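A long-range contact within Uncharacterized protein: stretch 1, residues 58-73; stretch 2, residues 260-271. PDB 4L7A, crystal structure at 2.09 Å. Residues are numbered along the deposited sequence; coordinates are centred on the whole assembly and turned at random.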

# COMPACT_ATOMS: atom_id res chain seq x y z
N ASP A 58 -1.99 9.42 -18.52
CA ASP A 58 -2.28 10.86 -18.39
C ASP A 58 -1.14 11.52 -17.60
O ASP A 58 -0.88 11.16 -16.46
N PHE A 59 -0.47 12.50 -18.20
CA PHE A 59 0.69 13.11 -17.59
C PHE A 59 0.42 13.87 -16.28
O PHE A 59 1.06 13.61 -15.28
N TRP A 60 -0.49 14.82 -16.29
CA TRP A 60 -0.75 15.61 -15.10
C TRP A 60 -1.40 14.76 -13.97
O TRP A 60 -1.19 15.01 -12.79
N LEU A 61 -2.10 13.72 -14.34
CA LEU A 61 -2.51 12.79 -13.31
C LEU A 61 -1.31 11.96 -12.71
O LEU A 61 -1.32 11.64 -11.52
N SER A 62 -0.30 11.66 -13.54
CA SER A 62 0.90 10.98 -13.04
C SER A 62 1.63 11.86 -12.02
O SER A 62 2.13 11.36 -11.05
N VAL A 63 1.67 13.16 -12.26
CA VAL A 63 2.28 14.10 -11.36
C VAL A 63 1.53 14.12 -10.02
O VAL A 63 2.16 14.13 -8.93
N LYS A 64 0.20 14.14 -10.09
CA LYS A 64 -0.60 14.18 -8.87
C LYS A 64 -0.35 12.95 -8.06
O LYS A 64 -0.09 13.04 -6.87
N LEU A 65 -0.37 11.79 -8.72
CA LEU A 65 -0.15 10.52 -8.03
C LEU A 65 1.25 10.39 -7.44
O LEU A 65 1.39 9.91 -6.32
N ALA A 66 2.27 10.86 -8.15
CA ALA A 66 3.61 10.82 -7.58
C ALA A 66 3.68 11.63 -6.32
O ALA A 66 4.36 11.24 -5.38
N LYS A 67 2.97 12.73 -6.25
CA LYS A 67 3.00 13.57 -5.04
C LYS A 67 2.13 13.00 -3.90
O LYS A 67 2.47 13.13 -2.71
N ILE A 68 0.99 12.40 -4.27
CA ILE A 68 0.11 11.80 -3.28
C ILE A 68 0.78 10.58 -2.62
O ILE A 68 0.73 10.39 -1.38
N VAL A 69 1.38 9.74 -3.45
CA VAL A 69 2.08 8.53 -2.98
C VAL A 69 3.24 8.87 -2.02
O VAL A 69 3.44 8.21 -1.00
N LYS A 70 3.97 9.94 -2.33
CA LYS A 70 5.08 10.34 -1.50
C LYS A 70 4.57 10.91 -0.21
O LYS A 70 5.07 10.56 0.87
N HIS A 71 3.55 11.73 -0.29
CA HIS A 71 2.96 12.37 0.92
C HIS A 71 2.32 11.40 1.91
O HIS A 71 2.46 11.55 3.13
N CYS A 72 1.65 10.38 1.37
CA CYS A 72 0.81 9.48 2.18
C CYS A 72 1.45 8.16 2.61
O CYS A 72 0.95 7.49 3.54
N TRP A 73 2.54 7.80 1.97
CA TRP A 73 3.31 6.60 2.34
C TRP A 73 4.75 6.99 2.67
O TRP A 73 5.15 6.92 3.85
N ASN A 260 -5.89 12.72 4.71
CA ASN A 260 -6.88 13.82 4.78
C ASN A 260 -6.37 15.17 4.31
O ASN A 260 -7.15 16.06 4.12
N GLU A 261 -5.06 15.29 4.13
CA GLU A 261 -4.39 16.50 3.66
C GLU A 261 -4.21 16.53 2.15
O GLU A 261 -3.65 17.48 1.62
N ILE A 262 -4.70 15.53 1.43
CA ILE A 262 -4.43 15.47 -0.01
C ILE A 262 -4.82 16.77 -0.75
O ILE A 262 -4.03 17.28 -1.53
N SER A 263 -6.00 17.31 -0.48
CA SER A 263 -6.42 18.51 -1.21
C SER A 263 -5.62 19.73 -0.84
O SER A 263 -5.74 20.70 -1.49
N GLU A 264 -4.81 19.69 0.20
CA GLU A 264 -3.87 20.80 0.49
C GLU A 264 -2.56 20.71 -0.30
O GLU A 264 -1.76 21.63 -0.25
N LEU A 265 -2.30 19.61 -1.02
CA LEU A 265 -1.06 19.50 -1.77
C LEU A 265 -1.13 20.34 -3.05
O LEU A 265 -2.23 20.64 -3.54
N ASP A 266 0.03 20.67 -3.59
CA ASP A 266 0.09 21.49 -4.79
C ASP A 266 0.13 20.55 -6.00
O ASP A 266 1.19 20.30 -6.59
N LEU A 267 -1.05 20.04 -6.33
CA LEU A 267 -1.18 18.98 -7.29
C LEU A 267 -1.18 19.48 -8.72
O LEU A 267 -1.01 18.69 -9.60
N ASP A 268 -1.35 20.76 -8.94
CA ASP A 268 -1.44 21.31 -10.28
C ASP A 268 -0.12 21.82 -10.85
O ASP A 268 -0.08 22.43 -11.93
N HIS A 269 0.97 21.60 -10.13
CA HIS A 269 2.28 22.05 -10.56
C HIS A 269 3.31 20.96 -10.24
O HIS A 269 3.11 20.19 -9.32
N ILE A 270 4.41 20.94 -10.98
CA ILE A 270 5.50 20.04 -10.66
C ILE A 270 6.32 20.70 -9.56
O ILE A 270 6.29 20.25 -8.47
N TYR A 271 7.07 21.76 -9.86
CA TYR A 271 7.76 22.57 -8.84
C TYR A 271 6.85 23.71 -8.51
O TYR A 271 5.89 23.95 -9.20
OXT TYR A 271 7.00 24.43 -7.55

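A lysine on a helix can gather several carbonyls of a turn, and the C-terminal tail packed on the helix that begins at Phe 59 is a clear example. Lys 67 points toward the tail with chi1 m and the remaining torsions t. This extended form carries Lys 67 NZ to three carbonyls around the turn at Asp 266 to His 269, where it donates to Asp 266 O (2.8 Å), His 269 O (2.6 Å) and Ile 270 O (2.9 Å). Lys 64 (m, then t throughout) starts sideways; its CG lies 3.4 Å from Leu 267 O, and its NZ forms a long salt bridge with Asp 268 OD1 (3.8 Å). One water donates to both Trp 60 O (2.9 Å) and Leu 267 O (2.6 Å).

Apolar contacts flank this hub. Ile 270 (m, t) starts sideways, but its CD1 lies 4.0 Å from CZ of Phe 59 (t, 86°), at the ring edge, while its CG1 meets CZ3 of Trp 60 (m, 107°; 3.9 Å) and CG1 of Val 63 (t, pointing toward the tail; 4.2 Å). Ile 68 (m, t) meets Ile 262, Leu 265 and Leu 267, all likewise m, t. His 71, with chi1 t and chi2 70°, points toward the tail, as Leu 265 and Glu 261 point toward the helix, and uses both aspects of its ring: Leu 265 CD2 covers one face, while His 71 NE2 donates in-plane to Glu 261 OE1 (2.9 Å).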

# COMPACT_ATOMS: atom_id res chain seq x y z
CB ASP A 58 -3.63 10.97 -17.66
CG ASP A 58 -4.06 12.42 -17.28
OD1 ASP A 58 -3.26 13.34 -17.04
OD2 ASP A 58 -5.30 12.59 -17.10
CB PHE A 59 1.37 14.07 -18.54
CG PHE A 59 2.55 14.82 -17.92
CD1 PHE A 59 3.83 14.24 -17.91
CD2 PHE A 59 2.39 16.06 -17.38
CE1 PHE A 59 4.93 14.92 -17.39
CE2 PHE A 59 3.49 16.76 -16.86
CZ PHE A 59 4.78 16.17 -16.87
CB TRP A 60 -1.59 16.85 -15.43
CG TRP A 60 -0.80 17.78 -16.23
CD1 TRP A 60 -0.94 18.03 -17.56
CD2 TRP A 60 0.28 18.62 -15.76
NE1 TRP A 60 -0.03 18.95 -17.95
CE2 TRP A 60 0.77 19.30 -16.88
CE3 TRP A 60 0.89 18.81 -14.53
CZ2 TRP A 60 1.83 20.21 -16.80
CZ3 TRP A 60 1.96 19.69 -14.45
CH2 TRP A 60 2.42 20.39 -15.58
CB LEU A 61 -3.59 11.85 -13.86
CG LEU A 61 -4.17 10.82 -12.87
CD1 LEU A 61 -4.76 11.53 -11.64
CD2 LEU A 61 -5.24 10.02 -13.60
CB SER A 62 1.87 10.64 -14.16
OG SER A 62 1.25 9.70 -15.03
CB VAL A 63 2.28 15.51 -11.97
CG1 VAL A 63 2.83 16.52 -10.98
CG2 VAL A 63 3.12 15.54 -13.23
CB LYS A 64 -2.08 14.28 -9.19
CG LYS A 64 -2.40 15.61 -9.84
CD LYS A 64 -3.88 15.86 -9.94
CE LYS A 64 -4.12 17.03 -10.85
NZ LYS A 64 -5.56 17.24 -10.89
CB LEU A 65 -0.42 9.35 -8.94
CG LEU A 65 -1.89 9.06 -9.05
CD1 LEU A 65 -2.14 8.13 -10.22
CD2 LEU A 65 -2.37 8.40 -7.75
CB ALA A 66 4.61 11.33 -8.55
CB LYS A 67 2.55 15.00 -5.33
CG LYS A 67 3.46 15.77 -6.25
CD LYS A 67 3.18 17.25 -6.20
CE LYS A 67 4.25 18.06 -6.99
NZ LYS A 67 3.89 19.49 -6.94
CB ILE A 68 -1.22 11.47 -3.91
CG1 ILE A 68 -1.92 12.80 -4.25
CG2 ILE A 68 -2.09 10.66 -2.98
CD1 ILE A 68 -3.24 12.66 -5.01
CB VAL A 69 2.58 7.73 -4.18
CG1 VAL A 69 3.48 6.60 -3.78
CG2 VAL A 69 1.37 7.12 -4.91
CB LYS A 70 5.94 11.36 -2.21
CG LYS A 70 7.11 11.92 -1.38
CD LYS A 70 8.02 12.80 -2.24
CE LYS A 70 8.61 13.98 -1.45
NZ LYS A 70 9.54 13.48 -0.38
CB HIS A 71 1.91 13.40 0.54
CG HIS A 71 1.45 14.23 1.68
ND1 HIS A 71 2.27 15.18 2.27
CD2 HIS A 71 0.29 14.24 2.37
CE1 HIS A 71 1.61 15.77 3.25
NE2 HIS A 71 0.41 15.21 3.34
CB CYS A 72 -0.46 9.19 1.42
SG CYS A 72 -1.45 10.66 1.15
CB TRP A 73 3.16 5.46 1.31
CG TRP A 73 4.36 4.61 1.22
CD1 TRP A 73 5.03 3.98 2.23
CD2 TRP A 73 5.10 4.37 0.04
NE1 TRP A 73 6.17 3.39 1.74
CE2 TRP A 73 6.20 3.59 0.38
CE3 TRP A 73 4.89 4.69 -1.30
CZ2 TRP A 73 7.11 3.12 -0.59
CZ3 TRP A 73 5.85 4.27 -2.25
CH2 TRP A 73 6.93 3.50 -1.87
CB ASN A 260 -7.40 14.04 6.20
CG ASN A 260 -8.52 13.08 6.55
OD1 ASN A 260 -9.21 12.50 5.67
ND2 ASN A 260 -8.69 12.87 7.85
CB GLU A 261 -2.98 16.57 4.27
CG GLU A 261 -2.97 17.03 5.67
CD GLU A 261 -1.64 16.81 6.36
OE1 GLU A 261 -0.63 16.43 5.71
OE2 GLU A 261 -1.64 16.99 7.58
CB ILE A 262 -5.05 14.21 -0.65
CG1 ILE A 262 -4.21 13.01 -0.26
CG2 ILE A 262 -5.17 14.33 -2.16
CD1 ILE A 262 -4.81 11.66 -0.63
CB SER A 263 -7.88 18.84 -0.98
OG SER A 263 -8.07 19.12 0.38
CB GLU A 264 -3.55 20.86 1.99
CG GLU A 264 -4.79 21.02 2.87
CD GLU A 264 -4.51 20.77 4.36
OE1 GLU A 264 -3.40 21.09 4.84
OE2 GLU A 264 -5.41 20.25 5.05
CB LEU A 265 -0.77 18.06 -2.14
CG LEU A 265 -0.58 17.07 -0.98
CD1 LEU A 265 -0.74 15.63 -1.48
CD2 LEU A 265 0.77 17.29 -0.36
CB ASP A 266 1.29 22.44 -4.79
CG ASP A 266 1.33 23.33 -6.05
OD1 ASP A 266 0.30 23.46 -6.76
OD2 ASP A 266 2.39 23.90 -6.36
CB LEU A 267 -2.45 18.16 -7.02
CG LEU A 267 -2.54 17.46 -5.66
CD1 LEU A 267 -3.89 16.75 -5.41
CD2 LEU A 267 -1.41 16.45 -5.50
CB ASP A 268 -2.49 22.42 -10.31
CG ASP A 268 -3.91 21.90 -10.06
OD1 ASP A 268 -4.20 20.71 -10.35
OD2 ASP A 268 -4.76 22.69 -9.61
CB HIS A 269 2.67 23.33 -9.82
CG HIS A 269 1.74 24.48 -10.07
ND1 HIS A 269 0.79 24.89 -9.15
CD2 HIS A 269 1.62 25.32 -11.13
CE1 HIS A 269 0.12 25.92 -9.64
NE2 HIS A 269 0.61 26.21 -10.83
CB ILE A 270 6.35 19.73 -11.90
CG1 ILE A 270 5.50 19.05 -12.94
CG2 ILE A 270 7.59 18.85 -11.51
CD1 ILE A 270 6.16 18.95 -14.33
CB TYR A 271 9.10 23.13 -9.34
CG TYR A 271 10.17 22.09 -9.33
CD1 TYR A 271 10.37 21.28 -10.45
CD2 TYR A 271 10.94 21.85 -8.19
CE1 TYR A 271 11.32 20.28 -10.45
CE2 TYR A 271 11.91 20.85 -8.18
CZ TYR A 271 12.10 20.07 -9.33
OH TYR A 271 13.05 19.05 -9.37
O HOH W 1 -1.04 17.77 -12.01